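Local coordinates for protein 3' terminal uridylyl transferase (Trypanosoma brucei, PDB 5IDO) that adds uridines from UTP to the 3' ends of guide RNAs, ribosomal RNA and some mRNAs in mitochondrial RNA editing, at residues N145-I150 against L287-F292. Residues are numbered along the deposited sequence; the frame is centred on the assembly and turned at random.
With UTP (uridine 5'-triphosphate), chain B.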
ATOM      1  N   ASN A 145       8.858  21.365  -6.166  1.00 36.32           N
ATOM      2  CA  ASN A 145      10.162  21.466  -6.802  1.00 36.83           C
ATOM      3  C   ASN A 145      10.904  20.134  -6.797  1.00 34.15           C
ATOM      4  O   ASN A 145      11.591  19.797  -7.758  1.00 37.64           O
ATOM      5  CB  ASN A 145      10.999  22.550  -6.122  1.00 41.18           C
ATOM      6  CG  ASN A 145      10.305  23.900  -6.118  1.00 43.59           C
ATOM      7  OD1 ASN A 145      10.150  24.527  -5.070  1.00 46.73           O
ATOM      8  ND2 ASN A 145       9.875  24.348  -7.291  1.00 42.11           N
ATOM      9  N   ALA A 146      10.758  19.378  -5.714  1.00 30.97           N
ATOM     10  CA  ALA A 146      11.366  18.053  -5.621  1.00 28.45           C
ATOM     11  C   ALA A 146      10.829  17.108  -6.695  1.00 29.47           C
ATOM     12  O   ALA A 146      11.574  16.301  -7.252  1.00 27.77           O
ATOM     13  CB  ALA A 146      11.134  17.464  -4.244  1.00 28.55           C
ATOM     14  N   VAL A 147       9.535  17.215  -6.985  1.00 26.42           N
ATOM     15  CA  VAL A 147       8.902  16.366  -7.994  1.00 29.24           C
ATOM     16  C   VAL A 147       9.497  16.604  -9.375  1.00 29.70           C
ATOM     17  O   VAL A 147       9.860  15.658 -10.070  1.00 32.11           O
ATOM     18  CB  VAL A 147       7.377  16.593  -8.058  1.00 28.20           C
ATOM     19  CG1 VAL A 147       6.808  16.102  -9.387  1.00 31.14           C
ATOM     20  CG2 VAL A 147       6.695  15.902  -6.890  1.00 25.45           C
ATOM     21  N   ARG A 148       9.608  17.871  -9.764  1.00 28.95           N
ATOM     22  CA  ARG A 148      10.140  18.211 -11.078  1.00 34.32           C
ATOM     23  C   ARG A 148      11.622  17.846 -11.201  1.00 31.64           C
ATOM     24  O   ARG A 148      12.077  17.428 -12.265  1.00 29.81           O
ATOM     25  CB  ARG A 148       9.926  19.696 -11.365  1.00 42.41           C
ATOM     26  CG  ARG A 148       8.509  20.167 -11.070  1.00 55.55           C
ATOM     27  CD  ARG A 148       8.191  21.500 -11.729  1.00 65.80           C
ATOM     28  NE  ARG A 148       8.033  21.371 -13.174  1.00 77.49           N
ATOM     29  CZ  ARG A 148       8.907  21.824 -14.067  1.00 81.16           C
ATOM     30  NH1 ARG A 148      10.005  22.448 -13.663  1.00 82.74           N
ATOM     31  NH2 ARG A 148       8.678  21.659 -15.363  1.00 82.46           N
ATOM     32  N   SER A 149      12.363  17.985 -10.104  1.00 29.58           N
ATOM     33  CA  SER A 149      13.786  17.652 -10.091  1.00 31.68           C
ATOM     34  C   SER A 149      14.039  16.157 -10.292  1.00 32.63           C
ATOM     35  O   SER A 149      14.841  15.774 -11.141  1.00 33.58           O
ATOM     36  CB  SER A 149      14.436  18.115  -8.781  1.00 30.61           C
ATOM     37  OG  SER A 149      14.355  19.525  -8.640  1.00 30.83           O
ATOM     38  N   ILE A 150      13.362  15.314  -9.514  1.00 35.88           N
ATOM     39  CA  ILE A 150      13.564  13.868  -9.621  1.00 32.41           C
ATOM     40  C   ILE A 150      13.055  13.372 -10.963  1.00 28.87           C
ATOM     41  O   ILE A 150      13.657  12.492 -11.582  1.00 26.92           O
ATOM     42  CB  ILE A 150      12.861  13.090  -8.497  1.00 32.95           C
ATOM     43  CG1 ILE A 150      13.373  13.544  -7.134  1.00 37.93           C
ATOM     44  CG2 ILE A 150      13.101  11.588  -8.659  1.00 24.45           C
ATOM     45  CD1 ILE A 150      14.793  13.124  -6.862  1.00 39.94           C
ATOM     46  N   LEU A 287       6.138   7.685  -5.951  1.00 26.93           N
ATOM     47  CA  LEU A 287       7.252   8.247  -5.188  1.00 24.48           C
ATOM     48  C   LEU A 287       6.799   9.492  -4.435  1.00 25.28           C
ATOM     49  O   LEU A 287       6.408  10.482  -5.046  1.00 29.63           O
ATOM     50  CB  LEU A 287       8.430   8.568  -6.122  1.00 26.82           C
ATOM     51  CG  LEU A 287       9.744   9.164  -5.578  1.00 24.42           C
ATOM     52  CD1 LEU A 287      10.869   8.883  -6.554  1.00 26.32           C
ATOM     53  CD2 LEU A 287       9.643  10.665  -5.344  1.00 19.98           C
ATOM     54  N   SER A 288       6.849   9.443  -3.108  1.00 24.15           N
ATOM     55  CA  SER A 288       6.501  10.609  -2.301  1.00 27.39           C
ATOM     56  C   SER A 288       7.657  10.983  -1.381  1.00 28.79           C
ATOM     57  O   SER A 288       8.663  10.278  -1.317  1.00 27.28           O
ATOM     58  CB  SER A 288       5.237  10.349  -1.485  1.00 29.81           C
ATOM     59  OG  SER A 288       5.414   9.239  -0.628  1.00 38.09           O
ATOM     60  N   PHE A 289       7.509  12.085  -0.656  1.00 30.41           N
ATOM     61  CA  PHE A 289       8.617  12.612   0.131  1.00 35.76           C
ATOM     62  C   PHE A 289       8.301  12.668   1.619  1.00 35.98           C
ATOM     63  O   PHE A 289       9.039  13.279   2.396  1.00 34.00           O
ATOM     64  CB  PHE A 289       9.007  14.007  -0.376  1.00 35.17           C
ATOM     65  CG  PHE A 289       9.413  14.031  -1.824  1.00 35.07           C
ATOM     66  CD1 PHE A 289      10.711  13.721  -2.200  1.00 35.40           C
ATOM     67  CD2 PHE A 289       8.496  14.356  -2.810  1.00 36.86           C
ATOM     68  CE1 PHE A 289      11.089  13.736  -3.533  1.00 33.32           C
ATOM     69  CE2 PHE A 289       8.868  14.372  -4.145  1.00 38.95           C
ATOM     70  CZ  PHE A 289      10.167  14.063  -4.505  1.00 36.90           C
ATOM     71  N   ARG A 290       7.210  12.020   2.019  1.00 30.80           N
ATOM     72  CA  ARG A 290       6.799  12.043   3.419  1.00 32.16           C
ATOM     73  C   ARG A 290       6.949  10.672   4.069  1.00 31.54           C
ATOM     74  O   ARG A 290       7.002   9.650   3.382  1.00 33.92           O
ATOM     75  CB  ARG A 290       5.359  12.549   3.538  1.00 39.90           C
ATOM     76  CG  ARG A 290       5.132  13.885   2.839  1.00 41.84           C
ATOM     77  CD  ARG A 290       3.771  14.486   3.167  1.00 42.95           C
ATOM     78  NE  ARG A 290       3.452  15.616   2.294  1.00 44.37           N
ATOM     79  CZ  ARG A 290       2.351  16.354   2.397  1.00 44.87           C
ATOM     80  NH1 ARG A 290       1.461  16.092   3.342  1.00 47.25           N
ATOM     81  NH2 ARG A 290       2.140  17.359   1.557  1.00 42.94           N
ATOM     82  N   ALA A 291       7.026  10.655   5.398  1.00 33.72           N
ATOM     83  CA  ALA A 291       7.315   9.429   6.140  1.00 30.17           C
ATOM     84  C   ALA A 291       6.075   8.819   6.789  1.00 28.75           C
ATOM     85  O   ALA A 291       6.170   7.798   7.471  1.00 30.98           O
ATOM     86  CB  ALA A 291       8.370   9.703   7.199  1.00 29.16           C
ATOM     87  N   PHE A 292       4.920   9.440   6.561  1.00 33.39           N
ATOM     88  CA  PHE A 292       3.670   9.050   7.211  1.00 42.52           C
ATOM     89  C   PHE A 292       3.301   7.586   6.971  1.00 42.12           C
ATOM     90  O   PHE A 292       2.756   6.922   7.855  1.00 43.57           O
ATOM     91  CB  PHE A 292       2.524   9.953   6.733  1.00 50.04           C
ATOM     92  CG  PHE A 292       2.103   9.703   5.306  1.00 59.59           C
ATOM     93  CD1 PHE A 292       2.807  10.263   4.252  1.00 62.65           C
ATOM     94  CD2 PHE A 292       1.003   8.907   5.022  1.00 62.97           C
ATOM     95  CE1 PHE A 292       2.425  10.034   2.941  1.00 64.73           C
ATOM     96  CE2 PHE A 292       0.617   8.673   3.712  1.00 65.36           C
ATOM     97  CZ  PHE A 292       1.328   9.238   2.672  1.00 65.67           C
TER
HETATM   98  PA  UTP B 701      -3.686   1.789   0.624  1.00 44.81           P
HETATM   99  O1A UTP B 701      -4.979   2.127   1.338  1.00 46.82           O
HETATM  100  O2A UTP B 701      -3.293   2.585  -0.600  1.00 40.96           O
HETATM  101  O3A UTP B 701      -3.687   0.203   0.322  1.00 54.35           O
HETATM  102  O5' UTP B 701      -2.505   1.893   1.709  1.00 53.71           O
HETATM  103  PB  UTP B 701      -2.926  -0.497  -0.919  1.00 40.20           P
HETATM  104  O1B UTP B 701      -2.003   0.478  -1.614  1.00 41.19           O
HETATM  105  O2B UTP B 701      -2.347  -1.799  -0.407  1.00 41.54           O
HETATM  106  O3B UTP B 701      -4.182  -0.913  -1.835  1.00 46.05           O
HETATM  107  PG  UTP B 701      -4.814  -0.011  -3.009  1.00 46.59           P
HETATM  108  O1G UTP B 701      -4.106   1.320  -2.981  1.00 48.26           O
HETATM  109  O2G UTP B 701      -6.260   0.069  -2.576  1.00 38.64           O
HETATM  110  O3G UTP B 701      -4.562  -0.815  -4.263  1.00 50.59           O
HETATM  111  C5' UTP B 701      -1.165   2.025   1.249  1.00 52.51           C
HETATM  112  C4' UTP B 701      -0.334   2.688   2.330  1.00 50.68           C
HETATM  113  O4' UTP B 701      -0.591   4.094   2.334  1.00 51.45           O
HETATM  114  C1' UTP B 701      -0.591   4.587   3.675  1.00 50.71           C
HETATM  115  C2' UTP B 701      -0.397   3.389   4.590  1.00 49.71           C
HETATM  116  O2' UTP B 701       0.973   3.337   4.993  1.00 44.12           O
HETATM  117  C3' UTP B 701      -0.701   2.192   3.718  1.00 49.74           C
HETATM  118  O3' UTP B 701       0.066   1.046   4.100  1.00 49.52           O
HETATM  119  N1  UTP B 701      -1.869   5.243   3.972  1.00 53.89           N
HETATM  120  C6  UTP B 701      -2.938   5.017   3.196  1.00 53.21           C
HETATM  121  C2  UTP B 701      -1.980   6.099   5.091  1.00 53.65           C
HETATM  122  O2  UTP B 701      -0.978   6.306   5.810  1.00 49.65           O
HETATM  123  N3  UTP B 701      -3.144   6.697   5.375  1.00 52.55           N
HETATM  124  C4  UTP B 701      -4.222   6.489   4.607  1.00 54.14           C
HETATM  125  O4  UTP B 701      -5.301   7.054   4.886  1.00 53.28           O
HETATM  126  C5  UTP B 701      -4.141   5.643   3.502  1.00 55.21           C
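With CG placed opposite its carbonyl carbon (chi1 -59°), Phe-289 carries its ring from the end of strand 285-288 to helix 143-156, where Ala-146, Val-147 and Ile-150 receive it. The methyl of Ala-146 sits over one face, displaced toward the rim that carries CZ: its CB is 3.8 Å from the ring centroid, 22° off the normal, and 3.5 Å from Phe-289 CZ, a CH-pi contact. Val-147 reaches the ring from the edge. With CG1 swung roughly anti to the backbone N (chi1 160°), the other methyl, CG2, stands opposite the carbonyl carbon and lies in the ring plane, 3.8 Å from Phe-289 CE2, and the two side chains cross at about a right angle. Ile-150 runs past Phe-289 in the opposite direction, with its CG1 near the ring plane and 4.2 Å from Phe-289 CZ. Its other branch, CG2, meets Leu-287 CD1 at 4.1 Å. The contact packs a helix against the mixed sheet of the nucleotidyltransferase palm, whose strand 285-288 lies between 124-130 and 174-177. It is apolar and buried, without a hydrogen bond between the two segments; Val-128, Ile-175 and Trp-100 extend the same core. Arg-290 makes a salt bridge with Glu-143 near the helix start. Beyond this packing the chain leads into the UTP pocket, where the edge of Phe-292 meets the uracil, its CD2 3.4 Å from UTP O2. On the strand itself Leu-287 follows Ala-286, a changed residue at a position probably important for catalysis.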